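Second substrate binding domain of putative amino acid ABC transporter (Streptococcus pneumoniae, PDB 4OEN) probably captures an amino acid outside the cell and hands it to the membrane part of an ABC transporter, as solute-binding proteins of this type do. Local coordinates at residues E160-S168 / Q215-A223; I92-S103 / K172-T180. All blocks are in the same frame, centred on the assembly; numbering follows the deposited sequence.

Contact 1 of 2, residues E160-S168 / Q215-A223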
loop_
_atom_site.group_PDB
_atom_site.type_symbol
_atom_site.label_atom_id
_atom_site.label_comp_id
_atom_site.label_asym_id
_atom_site.label_seq_id
_atom_site.Cartn_x
_atom_site.Cartn_y
_atom_site.Cartn_z
ATOM N N GLU A 160 -3.423 -5.443 2.772
ATOM C CA GLU A 160 -3.601 -4.889 4.104
ATOM C C GLU A 160 -3.828 -3.361 4.133
ATOM O O GLU A 160 -4.736 -2.908 4.812
ATOM C CB GLU A 160 -2.427 -5.258 5.019
ATOM C CG GLU A 160 -2.505 -4.527 6.350
ATOM C CD GLU A 160 -1.565 -5.068 7.397
ATOM O OE1 GLU A 160 -1.152 -6.252 7.312
ATOM O OE2 GLU A 160 -1.250 -4.295 8.337
ATOM N N PRO A 161 -3.044 -2.559 3.375
ATOM C CA PRO A 161 -3.334 -1.121 3.505
ATOM C C PRO A 161 -4.716 -0.732 2.978
ATOM O O PRO A 161 -5.317 0.223 3.460
ATOM C CB PRO A 161 -2.221 -0.464 2.678
ATOM C CG PRO A 161 -1.685 -1.542 1.789
ATOM C CD PRO A 161 -1.853 -2.816 2.547
ATOM N N VAL A 162 -5.224 -1.489 2.011
ATOM C CA VAL A 162 -6.551 -1.213 1.466
ATOM C C VAL A 162 -7.623 -1.566 2.480
ATOM O O VAL A 162 -8.538 -0.773 2.756
ATOM C CB VAL A 162 -6.785 -1.994 0.148
ATOM C CG1 VAL A 162 -8.239 -1.908 -0.280
ATOM C CG2 VAL A 162 -5.876 -1.457 -0.942
ATOM N N LEU A 163 -7.491 -2.750 3.061
ATOM C CA LEU A 163 -8.433 -3.193 4.074
ATOM C C LEU A 163 -8.377 -2.304 5.313
ATOM O O LEU A 163 -9.422 -1.898 5.819
ATOM C CB LEU A 163 -8.170 -4.641 4.460
ATOM C CG LEU A 163 -9.200 -5.658 3.976
ATOM C CD1 LEU A 163 -8.733 -7.072 4.308
ATOM C CD2 LEU A 163 -10.559 -5.353 4.605
ATOM N N LYS A 164 -7.179 -1.987 5.808
ATOM C CA LYS A 164 -7.059 -1.156 7.007
ATOM C C LYS A 164 -7.580 0.263 6.765
ATOM O O LYS A 164 -8.151 0.883 7.654
ATOM C CB LYS A 164 -5.602 -1.091 7.485
ATOM C CG LYS A 164 -5.070 -2.380 8.104
ATOM C CD LYS A 164 -5.378 -2.474 9.586
ATOM C CE LYS A 164 -4.645 -3.644 10.228
ATOM N NZ LYS A 164 -3.165 -3.463 10.248
ATOM N N TYR A 165 -7.368 0.786 5.558
ATOM C CA TYR A 165 -7.874 2.121 5.247
ATOM C C TYR A 165 -9.393 2.114 5.293
ATOM O O TYR A 165 -10.014 3.006 5.858
ATOM C CB TYR A 165 -7.381 2.598 3.868
ATOM C CG TYR A 165 -7.955 3.925 3.440
ATOM C CD1 TYR A 165 -7.738 5.059 4.187
ATOM C CD2 TYR A 165 -8.708 4.040 2.269
ATOM C CE1 TYR A 165 -8.255 6.284 3.815
ATOM C CE2 TYR A 165 -9.235 5.262 1.878
ATOM C CZ TYR A 165 -9.003 6.385 2.658
ATOM O OH TYR A 165 -9.513 7.616 2.308
ATOM N N SER A 166 -9.983 1.076 4.711
ATOM C CA SER A 166 -11.436 0.960 4.689
ATOM C C SER A 166 -11.998 0.830 6.101
ATOM O O SER A 166 -13.014 1.449 6.428
ATOM C CB SER A 166 -11.870 -0.230 3.822
ATOM O OG SER A 166 -11.443 -1.464 4.368
ATOM N N ILE A 167 -11.326 0.050 6.942
ATOM C CA ILE A 167 -11.754 -0.109 8.325
ATOM C C ILE A 167 -11.585 1.206 9.095
ATOM O O ILE A 167 -12.459 1.603 9.876
ATOM C CB ILE A 167 -10.978 -1.257 9.019
ATOM C CG1 ILE A 167 -11.385 -2.605 8.419
ATOM C CG2 ILE A 167 -11.223 -1.235 10.531
ATOM C CD1 ILE A 167 -10.565 -3.788 8.880
ATOM N N SER A 168 -10.465 1.892 8.861
ATOM C CA SER A 168 -10.211 3.199 9.466
ATOM C C SER A 168 -11.299 4.211 9.087
ATOM O O SER A 168 -11.668 5.097 9.877
ATOM C CB SER A 168 -8.822 3.714 9.051
ATOM O OG SER A 168 -8.542 4.972 9.636
ATOM N N GLN A 215 4.641 7.607 12.696
ATOM C CA GLN A 215 3.544 6.774 13.165
ATOM C C GLN A 215 2.223 7.538 13.145
ATOM O O GLN A 215 1.178 6.960 12.874
ATOM C CB GLN A 215 3.835 6.244 14.571
ATOM C CG GLN A 215 2.863 5.160 15.031
ATOM C CD GLN A 215 2.890 3.926 14.142
ATOM O OE1 GLN A 215 3.942 3.528 13.637
ATOM N NE2 GLN A 215 1.727 3.316 13.946
ATOM N N LYS A 216 2.262 8.837 13.419
ATOM C CA LYS A 216 1.047 9.640 13.374
ATOM C C LYS A 216 0.458 9.700 11.952
ATOM O O LYS A 216 -0.762 9.680 11.775
ATOM C CB LYS A 216 1.316 11.055 13.890
ATOM C CG LYS A 216 1.499 11.130 15.401
ATOM C CD LYS A 216 1.661 12.572 15.837
ATOM C CE LYS A 216 2.002 12.676 17.311
ATOM N NZ LYS A 216 2.289 14.086 17.671
ATOM N N ILE A 217 1.322 9.785 10.947
ATOM C CA ILE A 217 0.857 9.791 9.556
ATOM C C ILE A 217 0.216 8.452 9.236
ATOM O O ILE A 217 -0.880 8.400 8.675
ATOM C CB ILE A 217 2.009 10.062 8.577
ATOM C CG1 ILE A 217 2.565 11.466 8.800
ATOM C CG2 ILE A 217 1.542 9.861 7.131
ATOM C CD1 ILE A 217 3.802 11.774 7.953
ATOM N N LEU A 218 0.898 7.369 9.577
ATOM C CA LEU A 218 0.337 6.039 9.342
ATOM C C LEU A 218 -1.007 5.876 10.039
ATOM O O LEU A 218 -1.974 5.393 9.435
ATOM C CB LEU A 218 1.295 4.949 9.816
ATOM C CG LEU A 218 2.563 4.800 8.984
ATOM C CD1 LEU A 218 3.387 3.633 9.487
ATOM C CD2 LEU A 218 2.202 4.621 7.517
ATOM N N ASP A 219 -1.073 6.285 11.303
ATOM C CA ASP A 219 -2.284 6.093 12.093
ATOM C C ASP A 219 -3.494 6.821 11.508
ATOM O O ASP A 219 -4.636 6.368 11.639
ATOM C CB ASP A 219 -2.059 6.553 13.534
ATOM C CG ASP A 219 -1.129 5.641 14.301
ATOM O OD1 ASP A 219 -0.889 4.501 13.841
ATOM O OD2 ASP A 219 -0.657 6.060 15.384
ATOM N N LYS A 220 -3.245 7.957 10.866
ATOM C CA LYS A 220 -4.322 8.759 10.314
ATOM C C LYS A 220 -5.084 7.966 9.256
ATOM O O LYS A 220 -6.317 8.016 9.185
ATOM C CB LYS A 220 -3.771 10.056 9.709
ATOM C CG LYS A 220 -4.801 10.868 8.943
ATOM C CD LYS A 220 -4.191 12.151 8.399
ATOM C CE LYS A 220 -5.225 12.965 7.643
ATOM N NZ LYS A 220 -4.634 14.207 7.076
ATOM N N TYR A 221 -4.332 7.219 8.452
ATOM C CA TYR A 221 -4.910 6.488 7.329
ATOM C C TYR A 221 -5.263 5.044 7.654
ATOM O O TYR A 221 -6.199 4.478 7.085
ATOM C CB TYR A 221 -3.931 6.543 6.159
ATOM C CG TYR A 221 -3.787 7.951 5.687
ATOM C CD1 TYR A 221 -4.725 8.491 4.805
ATOM C CD2 TYR A 221 -2.730 8.752 6.105
ATOM C CE1 TYR A 221 -4.630 9.797 4.380
ATOM C CE2 TYR A 221 -2.620 10.068 5.669
ATOM C CZ TYR A 221 -3.572 10.580 4.803
ATOM O OH TYR A 221 -3.506 11.891 4.353
ATOM N N LEU A 222 -4.538 4.450 8.594
ATOM C CA LEU A 222 -4.635 3.009 8.781
ATOM C C LEU A 222 -5.165 2.611 10.156
ATOM O O LEU A 222 -5.345 1.423 10.435
ATOM C CB LEU A 222 -3.263 2.360 8.541
ATOM C CG LEU A 222 -2.623 2.618 7.172
ATOM C CD1 LEU A 222 -1.249 1.989 7.133
ATOM C CD2 LEU A 222 -3.503 2.048 6.068
ATOM N N ALA A 223 -5.440 3.595 11.010
ATOM C CA ALA A 223 -5.901 3.293 12.367
ATOM C C ALA A 223 -6.988 4.248 12.862
ATOM O O ALA A 223 -7.304 4.263 14.057
ATOM C CB ALA A 223 -4.714 3.298 13.344
ATOM O OXT ALA A 223 -7.580 5.016 12.099
HETATM O O HOH W 1 -7.782 0.260 10.386
HETATM O O HOH W 2 -8.491 6.601 7.413
HETATM O O HOH W 3 -10.542 5.977 12.207
#

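Contact 2 of 2, residues I92-S103 / K172-T180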
loop_
_atom_site.group_PDB
_atom_site.type_symbol
_atom_site.label_atom_id
_atom_site.label_comp_id
_atom_site.label_asym_id
_atom_site.label_seq_id
_atom_site.Cartn_x
_atom_site.Cartn_y
_atom_site.Cartn_z
ATOM N N ILE A 92 -3.776 -9.883 3.824
ATOM C CA ILE A 92 -4.394 -10.128 5.128
ATOM C C ILE A 92 -5.832 -10.579 4.955
ATOM O O ILE A 92 -6.504 -10.224 3.987
ATOM C CB ILE A 92 -4.305 -8.847 6.013
ATOM C CG1 ILE A 92 -4.519 -9.160 7.488
ATOM C CG2 ILE A 92 -5.267 -7.767 5.542
ATOM C CD1 ILE A 92 -4.148 -7.981 8.385
ATOM N N LEU A 93 -6.293 -11.405 5.885
ATOM C CA LEU A 93 -7.676 -11.859 5.875
ATOM C C LEU A 93 -8.628 -10.783 6.414
ATOM O O LEU A 93 -8.335 -10.122 7.417
ATOM C CB LEU A 93 -7.824 -13.136 6.722
ATOM C CG LEU A 93 -9.115 -13.919 6.469
ATOM C CD1 LEU A 93 -8.987 -14.787 5.220
ATOM C CD2 LEU A 93 -9.493 -14.758 7.697
ATOM N N GLY A 94 -9.782 -10.634 5.773
ATOM C CA GLY A 94 -10.824 -9.730 6.257
ATOM C C GLY A 94 -12.113 -10.491 6.503
ATOM O O GLY A 94 -12.465 -11.360 5.707
ATOM N N VAL A 95 -12.794 -10.203 7.614
ATOM C CA VAL A 95 -14.117 -10.761 7.899
ATOM C C VAL A 95 -15.047 -9.696 8.486
ATOM O O VAL A 95 -14.595 -8.634 8.925
ATOM C CB VAL A 95 -14.037 -11.968 8.884
ATOM C CG1 VAL A 95 -13.246 -13.117 8.278
ATOM C CG2 VAL A 95 -13.436 -11.541 10.233
ATOM N N LYS A 96 -16.351 -9.961 8.486
ATOM C CA LYS A 96 -17.285 -9.077 9.175
ATOM C C LYS A 96 -17.029 -9.061 10.676
ATOM O O LYS A 96 -16.496 -10.022 11.239
ATOM C CB LYS A 96 -18.726 -9.488 8.891
ATOM C CG LYS A 96 -19.051 -9.482 7.408
ATOM C CD LYS A 96 -20.509 -9.848 7.164
ATOM C CE LYS A 96 -21.449 -8.780 7.692
ATOM N NZ LYS A 96 -22.874 -9.143 7.450
ATOM N N GLU A 97 -17.445 -7.994 11.307
ATOM C CA GLU A 97 -17.268 -7.831 12.719
ATOM C C GLU A 97 -17.746 -8.997 13.528
ATOM O O GLU A 97 -17.181 -9.333 14.508
ATOM C CB GLU A 97 -18.057 -6.618 13.152
ATOM C CG GLU A 97 -17.437 -5.376 12.599
ATOM C CD GLU A 97 -16.399 -4.826 13.525
ATOM O OE1 GLU A 97 -15.835 -5.583 14.292
ATOM O OE2 GLU A 97 -16.180 -3.619 13.499
ATOM N N SER A 98 -18.834 -9.568 13.050
ATOM C CA SER A 98 -19.553 -10.633 13.719
ATOM C C SER A 98 -18.896 -12.008 13.596
ATOM O O SER A 98 -19.293 -12.952 14.282
ATOM C CB SER A 98 -20.973 -10.705 13.148
ATOM O OG SER A 98 -20.918 -10.760 11.722
ATOM N N SER A 99 -17.897 -12.123 12.730
ATOM C CA SER A 99 -17.340 -13.430 12.401
ATOM C C SER A 99 -16.593 -14.088 13.557
ATOM O O SER A 99 -15.884 -13.426 14.295
ATOM C CB SER A 99 -16.393 -13.317 11.212
ATOM O OG SER A 99 -15.750 -14.557 10.967
ATOM N N ASN A 100 -16.730 -15.410 13.633
ATOM C CA ASN A 100 -16.031 -16.272 14.585
ATOM C C ASN A 100 -14.569 -16.560 14.208
ATOM O O ASN A 100 -13.758 -16.961 15.053
ATOM C CB ASN A 100 -16.794 -17.597 14.698
ATOM C CG ASN A 100 -16.465 -18.359 15.954
ATOM O OD1 ASN A 100 -15.887 -17.814 16.893
ATOM N ND2 ASN A 100 -16.837 -19.635 15.982
ATOM N N ILE A 101 -14.246 -16.350 12.937
ATOM C CA ILE A 101 -12.979 -16.799 12.364
ATOM C C ILE A 101 -11.772 -16.080 12.968
ATOM O O ILE A 101 -11.689 -14.854 12.944
ATOM C CB ILE A 101 -12.997 -16.617 10.831
ATOM C CG1 ILE A 101 -14.082 -17.517 10.221
ATOM C CG2 ILE A 101 -11.621 -16.910 10.246
ATOM C CD1 ILE A 101 -14.345 -17.278 8.763
ATOM N N ALA A 102 -10.835 -16.861 13.506
ATOM C CA ALA A 102 -9.699 -16.316 14.246
ATOM C C ALA A 102 -8.363 -16.986 13.898
ATOM O O ALA A 102 -7.338 -16.709 14.531
ATOM C CB ALA A 102 -9.957 -16.428 15.740
ATOM N N SER A 103 -8.381 -17.856 12.894
ATOM C CA SER A 103 -7.177 -18.526 12.413
ATOM C C SER A 103 -7.445 -19.079 11.021
ATOM O O SER A 103 -8.590 -19.207 10.620
ATOM C CB SER A 103 -6.753 -19.653 13.345
ATOM O OG SER A 103 -7.669 -20.734 13.295
ATOM N N LYS A 172 -17.228 -1.876 8.792
ATOM C CA LYS A 172 -17.326 -2.762 9.937
ATOM C C LYS A 172 -16.734 -4.125 9.621
ATOM O O LYS A 172 -17.429 -5.139 9.661
ATOM C CB LYS A 172 -18.787 -2.891 10.383
ATOM C CG LYS A 172 -19.418 -1.561 10.749
ATOM C CD LYS A 172 -18.744 -0.929 11.960
ATOM C CE LYS A 172 -19.190 -1.592 13.259
ATOM N NZ LYS A 172 -18.708 -0.850 14.465
ATOM N N LEU A 173 -15.446 -4.132 9.302
ATOM C CA LEU A 173 -14.718 -5.364 9.037
ATOM C C LEU A 173 -13.621 -5.495 10.070
ATOM O O LEU A 173 -13.308 -4.530 10.767
ATOM C CB LEU A 173 -14.118 -5.370 7.621
ATOM C CG LEU A 173 -15.157 -5.194 6.517
ATOM C CD1 LEU A 173 -14.481 -5.043 5.159
ATOM C CD2 LEU A 173 -16.095 -6.370 6.513
ATOM N N LYS A 174 -13.036 -6.681 10.173
ATOM C CA LYS A 174 -11.934 -6.878 11.104
ATOM C C LYS A 174 -10.883 -7.797 10.501
ATOM O O LYS A 174 -11.138 -8.491 9.509
ATOM C CB LYS A 174 -12.455 -7.422 12.438
ATOM C CG LYS A 174 -13.106 -8.774 12.327
ATOM C CD LYS A 174 -13.610 -9.202 13.700
ATOM C CE LYS A 174 -14.202 -10.598 13.670
ATOM N NZ LYS A 174 -14.674 -10.971 15.045
ATOM N N THR A 175 -9.694 -7.768 11.089
ATOM C CA THR A 175 -8.548 -8.524 10.612
ATOM C C THR A 175 -8.009 -9.350 11.773
ATOM O O THR A 175 -7.125 -8.906 12.515
ATOM C CB THR A 175 -7.458 -7.603 10.052
ATOM O OG1 THR A 175 -7.165 -6.585 11.016
ATOM C CG2 THR A 175 -7.936 -6.931 8.759
ATOM N N PRO A 176 -8.560 -10.555 11.951
ATOM C CA PRO A 176 -8.251 -11.365 13.134
ATOM C C PRO A 176 -6.900 -12.091 13.080
ATOM O O PRO A 176 -6.466 -12.642 14.117
ATOM C CB PRO A 176 -9.401 -12.368 13.161
ATOM C CG PRO A 176 -9.786 -12.528 11.724
ATOM C CD PRO A 176 -9.611 -11.165 11.117
ATOM N N ILE A 177 -6.264 -12.103 11.907
ATOM C CA ILE A 177 -4.980 -12.784 11.719
ATOM C C ILE A 177 -3.925 -11.840 11.155
ATOM O O ILE A 177 -4.194 -11.115 10.189
ATOM C CB ILE A 177 -5.125 -13.988 10.771
ATOM C CG1 ILE A 177 -6.289 -14.884 11.206
ATOM C CG2 ILE A 177 -3.820 -14.786 10.714
ATOM C CD1 ILE A 177 -6.773 -15.815 10.087
ATOM N N SER A 178 -2.723 -11.842 11.738
ATOM C CA SER A 178 -1.658 -10.991 11.214
ATOM C C SER A 178 -1.415 -11.287 9.738
ATOM O O SER A 178 -1.574 -12.419 9.286
ATOM C CB SER A 178 -0.358 -11.172 12.000
ATOM O OG SER A 178 0.217 -12.438 11.743
ATOM N N GLY A 179 -1.037 -10.249 9.005
ATOM C CA GLY A 179 -0.818 -10.347 7.574
ATOM C C GLY A 179 0.451 -11.084 7.222
ATOM O O GLY A 179 1.327 -11.304 8.080
ATOM N N THR A 180 0.537 -11.485 5.957
ATOM C CA THR A 180 1.717 -12.135 5.400
ATOM C C THR A 180 2.372 -11.168 4.428
ATOM O O THR A 180 1.714 -10.651 3.512
ATOM C CB THR A 180 1.367 -13.451 4.669
ATOM O OG1 THR A 180 0.971 -14.438 5.630
ATOM C CG2 THR A 180 2.557 -13.981 3.904
HETATM O O HOH W 4 -6.807 -10.950 9.400
HETATM O O HOH W 5 -4.188 -12.614 7.495
HETATM O O HOH W 6 -14.009 -2.766 12.584
HETATM O O HOH W 7 -5.320 -14.809 15.239
#

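Contact 1 of 2, residues E160-S168 / Q215-A223
L222 reaches from the last turn of helix 215-222 into the shallow hollow that P161, K164 and Y165 leave on the side of helix 160-168. Its CD2 methyl is the bump: it lies 3.7 Å from P161 O and 4.0 Å from K164 CB, with P161 CB and Y165 CB at the margins. With L222 CG beside its own backbone N (chi1 -57°), CD1 continues the chain and CD2 is the branch turned toward the other helix. K164 answers from its own side: its CB rests near L222 O, the bend at chi2 (-87°) brings CD to the same oxygen, and K164 NZ goes on to a salt bridge with E160 OE2 at 2.8 Å.

Beyond L222 the filling becomes polar. Y221 O fits between Y165 and S168, lying in the plane of the Y165 ring at its edge, 3.3 Å from Y165 CD1, and receiving a CA-H...O contact from Y165 CA. The two tyrosine rings meet at their rims, Y165 CE1 to Y221 CD1 at 4.3 Å. S168 OG donates to the terminal carboxylate, 2.6 Å from A223 OXT, while a water bridges K164 O and L222 O. Y221 OH is held by E31, T26 and G27, fixing the C-terminal helix to the lobe of helix 28-40, while helix 160-168 follows strand 155-159 of the second lobe.

The axes of the two helix segments approach to 8.5 Å at 73°, a steep crossing in which the end of one helix abuts the flank of the other, joining the two lobes of a type II periplasmic binding protein fold.

Contact 2 of 2, residues I92-S103 / K172-T180
K174 and V95 meet as an antiparallel hydrogen-bonded pair, V95 N giving to K174 O at 3.0 Å and K174 N to V95 O at 2.8 Å. From K174 CB the side chain sets out with CG between the backbone N and the carbonyl carbon (chi1 63°), which presses CG against V95 CG2 at a tight 3.5 Å. The chain then runs fully extended. CD passes K96 O and E97 O, and CE lies 3.3 Å from both E97 O and S99 O. At the tip, NZ donates to two carbonyls of the turn: to S99 O at 2.8 Å in the carbonyl plane, and to E97 O at 3.0 Å from well above it. The ammonium thus clasps the type I turn K96-S99, which S99 OG continues as an ST turn by accepting from I101 N.

Farther along, waters bridge L93 to I177. The P176 ring turns its CG and CD edge to I101 O and V95 CG2, with P176 CG 3.2 Å from the carbonyl oxygen, and I177 CD1 packs on L93 CD2. Strand 173-174, antiparallel to the end of strand 87-96, extends the sheet of the second lobe close to 87-96 and 180-190, probably the interlobe crossover strands of this fold.

Helix 160-168 is followed in the chain by strand 173-174, and the two contacts meet along this run: L163 CD1 packs against I92 CG2, and I167 CD1 lies 3.4 Å from L173 O. Both are partly buried, but contact 1 lies nearer the middle of the chain, about 10 Å from its centre against 18 Å for contact 2. Contact 1 joins two helices through a leucine methyl, a carbonyl wedge and a single direct hydrogen bond to the chain terminus. Contact 2 buries more surface, 845 against 306 Å², and relies on backbone pairing, a lysine gripping carbonyls and a long ion pair between E97 and K172 at its outer end.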